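Local coordinates for protein BT_4661 (PDB 4AK2) that probably captures heparin and heparan sulfate chains at the bacterial cell surface through this ligand-binding domain, serving glycan utilisation by a gut Bacteroides, at residues 10-15 with 92-97; 34-39 with 82-87; 162-167 with 190-195. All blocks are in the same frame, centred on the assembly; numbering follows the deposited sequence.

Contact 1. Residues 10-15 with 92-97; sequences FRYGNN and VMVTAT
F10, at the start of the brief strand 10-11, lies over A96 of strand 89-98 with their CA atoms 8.0 Å apart, a spacing that leaves the join to side chains rather than to backbone pairing. Residues 92-97 of strand 89-98 alternate in the usual way: V94 and A96 turn their side chains toward F10 and Y12, while M93 and T95 turn theirs to the other side of the sheet. The F10 ring reaches across with its far end. F10 CZ sits 3.5 Å from V94 O, which lies at the ring edge in its plane, and the same CZ is 3.7 Å from V94 CG1. Along one flank of the ring, CD2 and CE2 meet the A96 methyl obliquely, with F10 CD2 3.8 Å from A96 CB. The ring gets there because F10 CG is lodged between its backbone N and carbonyl carbon (chi1 51°). V94 in turn places CG1 anti to its backbone N (chi1 175°), where that methyl touches both aromatic residues. Y12 comes at V94 head-on: Y12 OH is 3.7 Å from V94 CG1, with the methyl near the ring plane. F10 CE1 also lies at the edge of the Y12 ring, in its plane, so the two aromatics sit against each other as well as against V94. The Y12 hydroxyl keeps a polar partner within this apolar setting, bonding to G77 O, and W57 of the adjacent strand 56-63 meets F10 edge-to-face. All four touching residues are buried. What results is a small aromatic-aliphatic core, consistent with the packed layers of a beta-sandwich: the short 10-11/45-46 pair and I79 of strand 79-82 lie against the sheet of strands 27-30, 105-115, 89-98 and 56-63.

Contact 2. Residues 34-39 with 82-87; sequences GKLNSV and TGLKQG. With IDS (2-O-sulfo-alpha-L-idopyranuronic acid), chain B; SGN (2-deoxy-6-O-sulfo-2-(sulfoamino)-alpha-D-glucopyranose), chain C.
T82 and G83 begin the turn that leaves strand 79-82, and both meet the CD1 methyl of L36 through their backbones. L36 CD1 comes within 4.0 Å of T82 C and 3.6 Å of G83 N, while the T82 side chain starts off away from it. L36 sits in a 3-10 turn that is tied together by K35 O, which accepts from both the S38 amide and S38 OG. At L84 the contact becomes side chain to side chain: the two leucines cross at about a right angle, and L36 CD1 rests 3.9 Å from L84 CB. The same methyl also lies 3.5 Å from L84 O. K85 then faces the other way, toward the bound heparin-type glycan. With CG anti to its carbonyl carbon (chi1 -67°) and the rest of the chain extended, it delivers its ammonium to two linked sugars. K85 NZ donates to carboxylate oxygen O6A of the sulfated iduronate at 2.9 Å, to O3 of the adjoining glucosamine at 2.9 Å, and weakly to the iduronate ring oxygen O5. Replacing K85 with an alanine would probably leave that iduronate carboxylate without its positive mate here and the glucosamine O3 without this donor. Beyond it, Q86 lies against F115 and M117, and G87 bonds through its backbone to F115 and S270. The loops thus lie beside strand 105-115, where L36 and L84 both reach F115, with I30 of strand 27-30 also touching L36.

Contact 3. Residues 162-167 with 190-195; sequences RDFFYY and EMWNSY. With NA (sodium ion), chain D; NA (sodium ion), chain E; IDS (2-O-sulfo-alpha-L-idopyranuronic acid), chain F; IDS (2-O-sulfo-alpha-L-idopyranuronic acid), chain G.
F164 and W192 meet edge-to-face: the edge of the indole's six-membered ring is directed at the phenylalanine, the centroids are 4.9 Å apart and the planes stand at 59°. W192 CZ2 sits over the middle of the F164 ring, 3.8 Å from F164 CD2, with W192 CH2 just beside it over CD1 and CG. On the opposite face of F164, toward its rim, lies the carbonyl oxygen of R162, so the ring is held between indole and backbone. W192 is anchored in turn by its NE1, which bonds to S202 O, and the walls about it include L180, P205 and M206; L188 of the helix also touches F164. This is where helix 187-195 packs against strand 163-168 of the larger mixed sheet, beneath the glycan pocket. The chain turns a corner at R162, and the two residues just ahead of F164 face the sulfated sugars. R162 is bent at chi3 (66°), which lets its guanidinium offer one edge to an iduronate carboxylate in a two-pronged grip: R162 NE donates to O6B at 2.8 Å and NH2 to O6A at 2.9 Å, the first bond nearly straight at 169°. R162 NH1 is held by Q250 OE1, and the nearby R268, which also bonds to an iduronate, probably adds to the positive charge around the anionic glycan. D163 takes a hydrogen bond from O3 of another iduronate, D163 OD2 to O3 2.6 Å, while D163 O binds a sodium ion that S270 OG and a water also contact. At the helix's far side S194 OG lies 2.6 Å from a second sodium, shared with L235 O, and also donates to M191 O one turn back.

In the fold
Contacts 1 and 3 are buried, contact 2 lies nearer the surface. The first joins a short strand and its loop to a sheet mainly through aromatic and aliphatic side chains; the third sets a helix against a strand through an aromatic pair, and R162 and D163, just ahead of F164, bring charged groups to the glycan. Contact 2 packs two loops mainly through one leucine methyl, and its lysine too reaches the glycan, so 82-87 and 162-167 share the ligand from separate parts of the chain. Contacts 1 and 2 belong to the same region, touching where N15 ND2 meets V39 CG1, whereas contacts 1 and 3 fall on opposite sides of the chain's centre, their own centres about 26 Å apart.

Contact 1. Residues 10-15 with 92-97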
loop_
_atom_site.group_PDB
_atom_site.type_symbol
_atom_site.label_atom_id
_atom_site.label_comp_id
_atom_site.label_asym_id
_atom_site.label_seq_id
_atom_site.Cartn_x
_atom_site.Cartn_y
_atom_site.Cartn_z
ATOM N N PHE A 10 -12.815 0.375 -13.528
ATOM C CA PHE A 10 -13.289 1.701 -13.167
ATOM C C PHE A 10 -12.099 2.424 -12.577
ATOM O O PHE A 10 -11.028 1.791 -12.354
ATOM C CB PHE A 10 -14.444 1.610 -12.123
ATOM C CG PHE A 10 -14.128 0.749 -10.950
ATOM C CD1 PHE A 10 -13.447 1.265 -9.851
ATOM C CD2 PHE A 10 -14.498 -0.586 -10.951
ATOM C CE1 PHE A 10 -13.148 0.454 -8.738
ATOM C CE2 PHE A 10 -14.206 -1.420 -9.861
ATOM C CZ PHE A 10 -13.528 -0.893 -8.763
ATOM N N ARG A 11 -12.240 3.725 -12.325
ATOM C CA ARG A 11 -11.182 4.458 -11.629
ATOM C C ARG A 11 -11.837 5.451 -10.689
ATOM O O ARG A 11 -12.833 6.095 -11.075
ATOM C CB ARG A 11 -10.237 5.243 -12.581
ATOM C CG ARG A 11 -9.661 4.425 -13.698
ATOM C CD ARG A 11 -8.628 5.190 -14.528
ATOM N NE ARG A 11 -8.121 4.323 -15.599
ATOM C CZ ARG A 11 -8.340 4.515 -16.899
ATOM N NH1 ARG A 11 -9.000 5.587 -17.329
ATOM N NH2 ARG A 11 -7.889 3.633 -17.780
ATOM N N TYR A 12 -11.197 5.647 -9.544
ATOM C CA TYR A 12 -11.467 6.732 -8.644
ATOM C C TYR A 12 -10.416 7.863 -8.775
ATOM O O TYR A 12 -10.689 8.996 -8.381
ATOM C CB TYR A 12 -11.443 6.254 -7.206
ATOM C CG TYR A 12 -12.698 5.499 -6.781
ATOM C CD1 TYR A 12 -12.874 4.164 -7.137
ATOM C CD2 TYR A 12 -13.715 6.123 -6.026
ATOM C CE1 TYR A 12 -13.994 3.443 -6.758
ATOM C CE2 TYR A 12 -14.843 5.384 -5.598
ATOM C CZ TYR A 12 -14.994 4.065 -6.006
ATOM O OH TYR A 12 -16.095 3.328 -5.618
ATOM N N GLY A 13 -9.215 7.559 -9.315
ATOM C CA GLY A 13 -8.165 8.583 -9.342
ATOM C C GLY A 13 -7.538 8.848 -7.989
ATOM O O GLY A 13 -7.375 7.944 -7.179
ATOM N N ASN A 14 -7.106 10.068 -7.755
ATOM C CA ASN A 14 -6.371 10.400 -6.544
ATOM C C ASN A 14 -6.598 11.861 -6.256
ATOM O O ASN A 14 -6.977 12.622 -7.165
ATOM C CB ASN A 14 -4.888 10.074 -6.714
ATOM C CG ASN A 14 -4.187 10.976 -7.712
ATOM O OD1 ASN A 14 -3.789 12.102 -7.399
ATOM N ND2 ASN A 14 -4.043 10.461 -8.940
ATOM N N ASN A 15 -6.394 12.263 -5.007
ATOM C CA ASN A 15 -6.490 13.666 -4.634
ATOM C C ASN A 15 -5.094 14.254 -4.354
ATOM O O ASN A 15 -4.984 15.188 -3.559
ATOM C CB ASN A 15 -7.432 13.860 -3.430
ATOM C CG ASN A 15 -6.854 13.292 -2.147
ATOM O OD1 ASN A 15 -5.849 12.578 -2.153
ATOM N ND2 ASN A 15 -7.506 13.619 -1.028
ATOM N N VAL A 92 -9.171 -0.631 0.919
ATOM C CA VAL A 92 -10.434 -1.282 0.662
ATOM C C VAL A 92 -10.367 -2.003 -0.682
ATOM O O VAL A 92 -9.569 -1.619 -1.563
ATOM C CB VAL A 92 -11.667 -0.335 0.709
ATOM C CG1 VAL A 92 -11.719 0.447 2.022
ATOM C CG2 VAL A 92 -11.637 0.626 -0.468
ATOM N N MET A 93 -11.184 -3.010 -0.906
ATOM C CA MET A 93 -11.454 -3.565 -2.220
ATOM C C MET A 93 -12.858 -3.146 -2.644
ATOM O O MET A 93 -13.832 -3.411 -1.914
ATOM C CB MET A 93 -11.331 -5.094 -2.216
ATOM C CG MET A 93 -9.909 -5.606 -2.048
ATOM S SD MET A 93 -8.763 -5.186 -3.415
ATOM C CE MET A 93 -9.616 -6.001 -4.749
ATOM N N VAL A 94 -12.943 -2.472 -3.805
ATOM C CA VAL A 94 -14.214 -2.082 -4.413
ATOM C C VAL A 94 -14.596 -3.059 -5.472
ATOM O O VAL A 94 -13.729 -3.412 -6.309
ATOM C CB VAL A 94 -14.184 -0.662 -4.963
ATOM C CG1 VAL A 94 -15.482 -0.339 -5.685
ATOM C CG2 VAL A 94 -13.901 0.301 -3.838
ATOM N N THR A 95 -15.839 -3.554 -5.401
ATOM C CA THR A 95 -16.347 -4.399 -6.495
ATOM C C THR A 95 -17.466 -3.668 -7.202
ATOM O O THR A 95 -18.375 -3.137 -6.543
ATOM C CB THR A 95 -16.845 -5.754 -5.948
ATOM O OG1 THR A 95 -15.749 -6.408 -5.312
ATOM C CG2 THR A 95 -17.349 -6.663 -7.050
ATOM N N ALA A 96 -17.378 -3.572 -8.521
ATOM C CA ALA A 96 -18.466 -3.045 -9.333
ATOM C C ALA A 96 -19.036 -4.142 -10.207
ATOM O O ALA A 96 -18.271 -4.865 -10.866
ATOM C CB ALA A 96 -17.948 -1.909 -10.178
ATOM N N THR A 97 -20.369 -4.264 -10.223
ATOM C CA THR A 97 -21.004 -5.304 -11.000
ATOM C C THR A 97 -21.981 -4.699 -11.990
ATOM O O THR A 97 -22.811 -3.858 -11.620
ATOM C CB THR A 97 -21.729 -6.308 -10.079
ATOM O OG1 THR A 97 -20.767 -6.887 -9.204
ATOM C CG2 THR A 97 -22.420 -7.450 -10.892
#

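Contact 2. Residues 34-39 with 82-87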
loop_
_atom_site.group_PDB
_atom_site.type_symbol
_atom_site.label_atom_id
_atom_site.label_comp_id
_atom_site.label_asym_id
_atom_site.label_seq_id
_atom_site.Cartn_x
_atom_site.Cartn_y
_atom_site.Cartn_z
ATOM N N GLY A 34 -6.567 17.049 9.367
ATOM C CA GLY A 34 -7.912 16.914 8.808
ATOM C C GLY A 34 -8.780 15.832 9.386
ATOM O O GLY A 34 -8.476 15.248 10.421
ATOM N N LYS A 35 -9.892 15.602 8.712
ATOM C CA LYS A 35 -10.924 14.691 9.170
ATOM C C LYS A 35 -11.214 13.666 8.080
ATOM O O LYS A 35 -11.328 14.001 6.887
ATOM C CB LYS A 35 -12.209 15.454 9.527
ATOM C CG LYS A 35 -12.050 16.461 10.680
ATOM N N LEU A 36 -11.363 12.405 8.502
ATOM C CA LEU A 36 -11.711 11.327 7.554
ATOM C C LEU A 36 -13.006 11.577 6.775
ATOM O O LEU A 36 -13.115 11.181 5.604
ATOM C CB LEU A 36 -11.810 9.967 8.219
ATOM C CG LEU A 36 -10.550 9.383 8.780
ATOM C CD1 LEU A 36 -10.893 8.106 9.532
ATOM C CD2 LEU A 36 -9.609 9.085 7.646
ATOM N N ASN A 37 -13.993 12.204 7.424
ATOM C CA ASN A 37 -15.262 12.483 6.761
ATOM C C ASN A 37 -15.189 13.553 5.661
ATOM O O ASN A 37 -16.192 13.809 4.989
ATOM C CB ASN A 37 -16.374 12.742 7.787
ATOM C CG ASN A 37 -16.247 14.088 8.476
ATOM O OD1 ASN A 37 -15.331 14.874 8.207
ATOM N ND2 ASN A 37 -17.200 14.372 9.367
ATOM N N SER A 38 -14.004 14.152 5.452
ATOM C CA SER A 38 -13.860 15.117 4.354
ATOM C C SER A 38 -13.448 14.478 3.043
ATOM O O SER A 38 -13.446 15.147 2.021
ATOM C CB SER A 38 -12.866 16.218 4.690
ATOM O OG SER A 38 -11.565 15.684 4.766
ATOM N N VAL A 39 -13.077 13.203 3.060
ATOM C CA VAL A 39 -12.555 12.565 1.842
ATOM C C VAL A 39 -13.446 11.367 1.559
ATOM O O VAL A 39 -13.291 10.312 2.180
ATOM C CB VAL A 39 -11.076 12.134 2.031
ATOM C CG1 VAL A 39 -10.551 11.386 0.821
ATOM C CG2 VAL A 39 -10.190 13.352 2.268
ATOM N N THR A 82 -14.078 5.152 8.049
ATOM C CA THR A 82 -14.055 5.592 9.449
ATOM C C THR A 82 -12.992 4.821 10.225
ATOM O O THR A 82 -12.633 3.694 9.853
ATOM C CB THR A 82 -15.420 5.416 10.160
ATOM O OG1 THR A 82 -15.771 4.031 10.168
ATOM C CG2 THR A 82 -16.497 6.228 9.455
ATOM N N GLY A 83 -12.473 5.433 11.284
ATOM C CA GLY A 83 -11.614 4.716 12.258
ATOM C C GLY A 83 -10.135 4.609 11.852
ATOM O O GLY A 83 -9.295 4.242 12.663
ATOM N N LEU A 84 -9.801 4.881 10.594
ATOM C CA LEU A 84 -8.393 4.886 10.206
ATOM C C LEU A 84 -7.661 5.869 11.105
ATOM O O LEU A 84 -8.098 7.008 11.236
ATOM C CB LEU A 84 -8.255 5.295 8.723
ATOM C CG LEU A 84 -6.850 5.455 8.109
ATOM C CD1 LEU A 84 -6.110 4.128 8.189
ATOM C CD2 LEU A 84 -6.975 5.937 6.673
ATOM N N LYS A 85 -6.511 5.455 11.651
ATOM C CA LYS A 85 -5.740 6.304 12.573
ATOM C C LYS A 85 -4.753 7.228 11.881
ATOM O O LYS A 85 -4.162 6.895 10.835
ATOM C CB LYS A 85 -5.028 5.468 13.609
ATOM C CG LYS A 85 -6.044 4.819 14.515
ATOM C CD LYS A 85 -5.414 4.463 15.845
ATOM C CE LYS A 85 -6.425 3.930 16.849
ATOM N NZ LYS A 85 -5.653 3.379 17.987
ATOM N N GLN A 86 -4.549 8.387 12.468
ATOM C CA GLN A 86 -3.571 9.334 11.955
ATOM C C GLN A 86 -2.192 8.695 11.878
ATOM O O GLN A 86 -1.807 7.911 12.756
ATOM C CB GLN A 86 -3.448 10.526 12.884
ATOM C CG GLN A 86 -4.658 11.395 13.042
ATOM C CD GLN A 86 -4.376 12.447 14.094
ATOM O OE1 GLN A 86 -4.835 12.351 15.232
ATOM N NE2 GLN A 86 -3.575 13.414 13.738
ATOM N N GLY A 87 -1.506 8.940 10.775
ATOM C CA GLY A 87 -0.184 8.367 10.518
ATOM C C GLY A 87 -0.202 7.009 9.845
ATOM O O GLY A 87 0.855 6.428 9.603
HETATM C C1 IDS B . -3.902 2.884 21.531
HETATM C C2 IDS B . -3.401 3.323 22.882
HETATM C C3 IDS B . -2.265 4.338 22.823
HETATM C C4 IDS B . -2.390 5.398 21.720
HETATM C C5 IDS B . -3.117 4.895 20.480
HETATM C C6 IDS B . -3.548 5.975 19.501
HETATM O O2 IDS B . -4.505 3.914 23.586
HETATM O O3 IDS B . -1.011 3.646 22.715
HETATM O O5 IDS B . -4.235 4.059 20.771
HETATM O O6A IDS B . -4.719 5.929 19.052
HETATM O O6B IDS B . -2.741 6.873 19.165
HETATM S S IDS B . -4.748 3.788 25.100
HETATM O O1S IDS B . -5.225 2.414 25.288
HETATM O O2S IDS B . -3.433 3.980 25.765
HETATM O O3S IDS B . -5.702 4.828 25.545
HETATM C C1 SGN C . -2.256 -0.628 17.965
HETATM C C2 SGN C . -2.499 0.808 17.485
HETATM C C3 SGN C . -2.292 1.803 18.611
HETATM C C4 SGN C . -3.168 1.400 19.794
HETATM C C5 SGN C . -2.935 -0.076 20.206
HETATM C C6 SGN C . -3.930 -0.581 21.208
HETATM N N2 SGN C . -1.612 1.151 16.400
HETATM O O3 SGN C . -2.748 3.082 18.162
HETATM O O4 SGN C . -2.809 2.125 20.982
HETATM O O5 SGN C . -3.117 -0.928 19.053
HETATM O O6 SGN C . -5.254 -0.346 20.712
HETATM S S1 SGN C . -1.897 0.722 14.883
HETATM O O1S SGN C . -1.523 -0.656 14.745
HETATM O O2S SGN C . -3.302 0.957 14.706
HETATM O O3S SGN C . -0.916 1.600 13.964
HETATM S S2 SGN C . -6.416 -0.520 21.751
HETATM O O4S SGN C . -6.283 0.375 22.919
HETATM O O5S SGN C . -6.293 -2.008 22.326
HETATM O O6S SGN C . -7.615 -0.330 20.966
#

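Contact 3. Residues 162-167 with 190-195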
loop_
_atom_site.group_PDB
_atom_site.type_symbol
_atom_site.label_atom_id
_atom_site.label_comp_id
_atom_site.label_asym_id
_atom_site.label_seq_id
_atom_site.Cartn_x
_atom_site.Cartn_y
_atom_site.Cartn_z
ATOM N N ARG A 162 7.921 -3.294 12.303
ATOM C CA ARG A 162 6.947 -4.207 12.946
ATOM C C ARG A 162 5.639 -4.072 12.185
ATOM O O ARG A 162 5.514 -3.213 11.296
ATOM C CB ARG A 162 6.725 -3.849 14.434
ATOM C CG ARG A 162 6.237 -2.450 14.695
ATOM C CD ARG A 162 5.729 -2.206 16.116
ATOM N NE ARG A 162 6.775 -2.307 17.147
ATOM C CZ ARG A 162 7.606 -1.341 17.523
ATOM N NH1 ARG A 162 7.656 -0.180 16.842
ATOM N NH2 ARG A 162 8.449 -1.547 18.538
ATOM N N ASP A 163 4.647 -4.879 12.542
ATOM C CA ASP A 163 3.268 -4.747 12.110
ATOM C C ASP A 163 3.195 -4.818 10.571
ATOM O O ASP A 163 2.703 -3.881 9.911
ATOM C CB ASP A 163 2.615 -3.475 12.682
ATOM C CG ASP A 163 2.511 -3.480 14.206
ATOM O OD1 ASP A 163 2.553 -4.558 14.801
ATOM O OD2 ASP A 163 2.406 -2.381 14.733
ATOM N N PHE A 164 3.635 -5.944 10.037
ATOM C CA PHE A 164 3.595 -6.203 8.611
ATOM C C PHE A 164 2.318 -6.958 8.291
ATOM O O PHE A 164 1.929 -7.894 9.006
ATOM C CB PHE A 164 4.802 -7.026 8.178
ATOM C CG PHE A 164 6.124 -6.386 8.481
ATOM C CD1 PHE A 164 6.715 -5.535 7.566
ATOM C CD2 PHE A 164 6.788 -6.640 9.689
ATOM C CE1 PHE A 164 7.930 -4.951 7.837
ATOM C CE2 PHE A 164 8.009 -6.058 9.974
ATOM C CZ PHE A 164 8.584 -5.197 9.055
ATOM N N PHE A 165 1.628 -6.554 7.231
ATOM C CA PHE A 165 0.369 -7.178 6.808
ATOM C C PHE A 165 0.437 -7.349 5.289
ATOM O O PHE A 165 0.964 -6.435 4.567
ATOM C CB PHE A 165 -0.845 -6.303 7.050
ATOM C CG PHE A 165 -1.116 -5.983 8.516
ATOM C CD1 PHE A 165 -0.337 -5.006 9.189
ATOM C CD2 PHE A 165 -2.183 -6.581 9.210
ATOM C CE1 PHE A 165 -0.583 -4.662 10.503
ATOM C CE2 PHE A 165 -2.429 -6.212 10.530
ATOM C CZ PHE A 165 -1.632 -5.270 11.174
ATOM N N TYR A 166 -0.132 -8.407 4.757
ATOM C CA TYR A 166 -0.208 -8.602 3.328
ATOM C C TYR A 166 -1.601 -8.949 2.896
ATOM O O TYR A 166 -2.275 -9.812 3.543
ATOM C CB TYR A 166 0.744 -9.737 2.894
ATOM C CG TYR A 166 0.766 -9.982 1.406
ATOM C CD1 TYR A 166 1.641 -9.265 0.597
ATOM C CD2 TYR A 166 -0.050 -10.933 0.816
ATOM C CE1 TYR A 166 1.682 -9.472 -0.764
ATOM C CE2 TYR A 166 -0.042 -11.161 -0.551
ATOM C CZ TYR A 166 0.846 -10.396 -1.340
ATOM O OH TYR A 166 0.975 -10.559 -2.712
ATOM N N TYR A 167 -2.087 -8.387 1.790
ATOM C CA TYR A 167 -3.438 -8.670 1.292
ATOM C C TYR A 167 -3.315 -9.138 -0.143
ATOM O O TYR A 167 -2.918 -8.360 -1.024
ATOM C CB TYR A 167 -4.329 -7.422 1.374
ATOM C CG TYR A 167 -4.424 -6.980 2.803
ATOM C CD1 TYR A 167 -5.288 -7.669 3.685
ATOM C CD2 TYR A 167 -3.632 -5.972 3.318
ATOM C CE1 TYR A 167 -5.323 -7.375 5.036
ATOM C CE2 TYR A 167 -3.701 -5.629 4.698
ATOM C CZ TYR A 167 -4.565 -6.343 5.547
ATOM O OH TYR A 167 -4.628 -6.046 6.897
ATOM N N GLU A 190 5.875 -17.106 4.978
ATOM C CA GLU A 190 6.596 -17.810 3.934
ATOM C C GLU A 190 7.722 -16.884 3.361
ATOM O O GLU A 190 8.888 -17.306 3.205
ATOM C CB GLU A 190 5.650 -18.255 2.829
ATOM C CG GLU A 190 6.401 -19.038 1.785
ATOM C CD GLU A 190 5.518 -19.614 0.700
ATOM O OE1 GLU A 190 4.287 -19.717 0.908
ATOM O OE2 GLU A 190 6.070 -19.984 -0.357
ATOM N N MET A 191 7.393 -15.622 3.065
ATOM C CA MET A 191 8.400 -14.661 2.620
ATOM C C MET A 191 9.506 -14.498 3.659
ATOM O O MET A 191 10.701 -14.510 3.331
ATOM C CB MET A 191 7.757 -13.321 2.296
ATOM C CG MET A 191 6.899 -13.340 1.032
ATOM S SD MET A 191 7.744 -13.874 -0.469
ATOM C CE MET A 191 7.287 -15.619 -0.579
ATOM N N TRP A 192 9.129 -14.312 4.917
ATOM C CA TRP A 192 10.126 -14.132 5.947
ATOM C C TRP A 192 11.059 -15.307 6.024
ATOM O O TRP A 192 12.281 -15.156 6.078
ATOM C CB TRP A 192 9.436 -13.925 7.311
ATOM C CG TRP A 192 9.446 -12.494 7.766
ATOM C CD1 TRP A 192 9.955 -11.991 8.973
ATOM C CD2 TRP A 192 9.002 -11.295 7.012
ATOM N NE1 TRP A 192 9.836 -10.624 9.025
ATOM C CE2 TRP A 192 9.259 -10.139 7.891
ATOM C CE3 TRP A 192 8.388 -11.073 5.767
ATOM C CZ2 TRP A 192 8.928 -8.846 7.503
ATOM C CZ3 TRP A 192 8.084 -9.755 5.390
ATOM C CH2 TRP A 192 8.332 -8.679 6.240
ATOM N N ASN A 193 10.472 -16.504 6.055
ATOM C CA ASN A 193 11.273 -17.699 6.149
ATOM C C ASN A 193 12.226 -17.873 4.951
ATOM O O ASN A 193 13.353 -18.371 5.096
ATOM C CB ASN A 193 10.360 -18.898 6.334
ATOM C CG ASN A 193 9.525 -18.846 7.651
ATOM O OD1 ASN A 193 9.617 -17.925 8.515
ATOM N ND2 ASN A 193 8.668 -19.843 7.790
ATOM N N SER A 194 11.790 -17.398 3.776
ATOM C CA SER A 194 12.640 -17.460 2.591
ATOM C C SER A 194 13.870 -16.545 2.678
ATOM O O SER A 194 14.895 -16.822 2.057
ATOM C CB SER A 194 11.831 -17.121 1.327
ATOM O OG SER A 194 11.700 -15.729 1.123
ATOM N N TYR A 195 13.750 -15.461 3.449
ATOM C CA TYR A 195 14.901 -14.606 3.771
ATOM C C TYR A 195 15.828 -15.302 4.788
ATOM O O TYR A 195 17.051 -15.331 4.596
ATOM C CB TYR A 195 14.415 -13.243 4.262
ATOM C CG TYR A 195 15.491 -12.394 4.876
ATOM C CD1 TYR A 195 15.790 -12.485 6.207
ATOM C CD2 TYR A 195 16.242 -11.517 4.089
ATOM C CE1 TYR A 195 16.800 -11.736 6.768
ATOM C CE2 TYR A 195 17.261 -10.766 4.648
ATOM C CZ TYR A 195 17.534 -10.864 5.985
ATOM O OH TYR A 195 18.529 -10.122 6.566
HETATM NA NA NA D . 1.546 -1.265 9.909
HETATM NA NA NA E . 11.711 -15.280 -1.477
HETATM C C1 IDS F . 7.291 -8.484 19.754
HETATM C C2 IDS F . 6.698 -8.805 21.136
HETATM C C3 IDS F . 7.000 -7.733 22.194
HETATM C C4 IDS F . 6.780 -6.305 21.685
HETATM C C5 IDS F . 7.508 -6.139 20.343
HETATM C C6 IDS F . 7.371 -4.786 19.695
HETATM O O2 IDS F . 5.275 -8.936 21.004
HETATM O O3 IDS F . 8.340 -7.860 22.673
HETATM O O4 IDS F . 5.383 -6.045 21.494
HETATM O O5 IDS F . 7.010 -7.126 19.419
HETATM O O6A IDS F . 7.854 -3.778 20.257
HETATM O O6B IDS F . 6.743 -4.745 18.607
HETATM S S IDS F . 4.597 -10.303 20.630
HETATM O O1S IDS F . 3.167 -10.082 20.398
HETATM O O2S IDS F . 5.289 -10.800 19.423
HETATM O O3S IDS F . 4.879 -11.137 21.802
HETATM C C1 IDS G . 1.904 -1.784 20.152
HETATM C C2 IDS G . 2.041 -1.063 18.836
HETATM C C3 IDS G . 1.197 -1.662 17.681
HETATM C C4 IDS G . -0.222 -1.981 18.130
HETATM C C5 IDS G . -0.122 -2.838 19.399
HETATM C C6 IDS G . -1.457 -3.352 19.840
HETATM O O2 IDS G . 1.775 0.327 19.070
HETATM O O3 IDS G . 1.835 -2.865 17.227
HETATM O O4 IDS G . -0.882 -0.734 18.382
HETATM O O5 IDS G . 0.542 -2.084 20.419
HETATM O O6A IDS G . -2.090 -4.053 19.018
HETATM O O6B IDS G . -1.886 -3.075 20.974
HETATM S S IDS G . 2.299 1.422 18.133
HETATM O O1S IDS G . 2.343 2.615 18.989
HETATM O O2S IDS G . 3.616 0.983 17.664
HETATM O O3S IDS G . 1.313 1.537 17.017
HETATM O O HOH W 1 -0.939 -0.616 9.877
HETATM O O HOH W 2 12.989 -16.837 -2.662
#